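Local coordinates for protein rhamnosidase B (Bacillus sp., PDB 2OKX) that probably hydrolyses terminal alpha-L-rhamnosyl residues of its substrates, as a glycoside hydrolase family 78 alpha-L-rhamnosidase, at residues 115-119 with 120-124. Sequence-based numbering, arbitrary orientation.
Sequences IEADG and RTLAA
Leu-122 lays its CD1 methyl against the CB of Ala-117 at 3.6 Å and against CG2 of Ile-115 at 3.9 Å, the leucine and isoleucine side chains crossing at about a right angle. Ile-115 sends CG2 anti to its own nitrogen and CG1 beside it (chi1 -65°), which gives one branch to Leu-122 and the other to the methyl of Ala-123. Phe-30 of strand 22-31 touches all three of Ile-115, Leu-122 and Ala-123. Cutting Ile-115 back to alanine removes CG2 and the CG1-CD1 arm, and is likely to open a gap beside Leu-122 CD1 and thin the apolar cover of the Ala-123 methyl. On the backbone, Ile-115 O takes Leu-122 N at 2.7 Å and, weakly, Ala-123 N at 3.4 Å, while Ile-115 N donates to Ala-123 O. Ala-117 N bonds to Arg-120 O at 2.9 Å, and Arg-120 N returns a bond to Ala-117 O, closing the turn. There the Asp-118 carboxylate takes the backbone N-H groups of Glu-37 (at OD1) and Gly-38 (at OD2). The pair forms a two-residue beta hairpin at the edge of its sheet, with a type I' turn and a classic beta bulge, Leu-122 and Ala-123 both facing Ile-115.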
loop_
_atom_site.group_PDB
_atom_site.type_symbol
_atom_site.label_atom_id
_atom_site.label_comp_id
_atom_site.label_asym_id
_atom_site.label_seq_id
_atom_site.Cartn_x
_atom_site.Cartn_y
_atom_site.Cartn_z
ATOM N N ILE A 115 3.624 31.689 -7.170
ATOM C CA ILE A 115 4.873 31.747 -7.917
ATOM C C ILE A 115 5.638 32.960 -7.409
ATOM O O ILE A 115 5.121 34.076 -7.417
ATOM C CB ILE A 115 4.631 31.898 -9.431
ATOM C CG1 ILE A 115 3.924 30.653 -9.967
ATOM C CG2 ILE A 115 5.956 32.107 -10.151
ATOM C CD1 ILE A 115 3.667 30.688 -11.454
ATOM N N GLU A 116 6.867 32.733 -6.961
ATOM C CA GLU A 116 7.693 33.802 -6.427
ATOM C C GLU A 116 9.058 33.843 -7.098
ATOM O O GLU A 116 9.651 32.804 -7.395
ATOM C CB GLU A 116 7.862 33.617 -4.915
ATOM C CG GLU A 116 8.759 34.644 -4.242
ATOM C CD GLU A 116 8.807 34.479 -2.731
ATOM O OE1 GLU A 116 9.231 33.403 -2.255
ATOM O OE2 GLU A 116 8.418 35.427 -2.016
ATOM N N ALA A 117 9.547 35.054 -7.333
ATOM C CA ALA A 117 10.842 35.254 -7.962
ATOM C C ALA A 117 11.410 36.601 -7.539
ATOM O O ALA A 117 10.743 37.633 -7.655
ATOM C CB ALA A 117 10.702 35.198 -9.474
ATOM N N ASP A 118 12.640 36.585 -7.037
ATOM C CA ASP A 118 13.300 37.808 -6.601
ATOM C C ASP A 118 12.488 38.487 -5.501
ATOM O O ASP A 118 12.321 39.707 -5.498
ATOM C CB ASP A 118 13.473 38.753 -7.795
ATOM C CG ASP A 118 14.323 38.145 -8.897
ATOM O OD1 ASP A 118 14.333 38.688 -10.022
ATOM O OD2 ASP A 118 14.991 37.123 -8.634
ATOM N N GLY A 119 11.982 37.678 -4.573
ATOM C CA GLY A 119 11.202 38.198 -3.464
ATOM C C GLY A 119 9.860 38.789 -3.851
ATOM O O GLY A 119 9.167 39.364 -3.013
ATOM N N ARG A 120 9.488 38.648 -5.116
ATOM C CA ARG A 120 8.221 39.182 -5.601
ATOM C C ARG A 120 7.261 38.074 -6.013
ATOM O O ARG A 120 7.666 37.076 -6.608
ATOM C CB ARG A 120 8.465 40.110 -6.794
ATOM C CG ARG A 120 9.144 41.422 -6.442
ATOM C CD ARG A 120 9.749 42.088 -7.677
ATOM N NE ARG A 120 8.813 42.168 -8.795
ATOM C CZ ARG A 120 7.658 42.828 -8.768
ATOM N NH1 ARG A 120 6.877 42.840 -9.841
ATOM N NH2 ARG A 120 7.281 43.476 -7.674
ATOM N N THR A 121 5.985 38.258 -5.692
ATOM C CA THR A 121 4.960 37.288 -6.047
ATOM C C THR A 121 4.528 37.571 -7.480
ATOM O O THR A 121 4.042 38.659 -7.779
ATOM C CB THR A 121 3.732 37.409 -5.121
ATOM O OG1 THR A 121 4.113 37.078 -3.781
ATOM C CG2 THR A 121 2.617 36.475 -5.579
ATOM N N LEU A 122 4.711 36.595 -8.363
ATOM C CA LEU A 122 4.341 36.763 -9.766
ATOM C C LEU A 122 2.933 36.248 -10.029
ATOM O O LEU A 122 2.275 36.665 -10.979
ATOM C CB LEU A 122 5.331 36.018 -10.664
ATOM C CG LEU A 122 6.816 36.295 -10.418
ATOM C CD1 LEU A 122 7.647 35.431 -11.358
ATOM C CD2 LEU A 122 7.118 37.774 -10.628
ATOM N N ALA A 123 2.477 35.332 -9.183
ATOM C CA ALA A 123 1.146 34.762 -9.323
ATOM C C ALA A 123 0.745 34.120 -8.006
ATOM O O ALA A 123 1.599 33.702 -7.222
ATOM C CB ALA A 123 1.133 33.729 -10.435
ATOM N N ALA A 124 -0.559 34.049 -7.763
ATOM C CA ALA A 124 -1.070 33.463 -6.532
ATOM C C ALA A 124 -2.533 33.084 -6.694
ATOM O O ALA A 124 -3.309 33.806 -7.319
ATOM C CB ALA A 124 -0.905 34.450 -5.376
#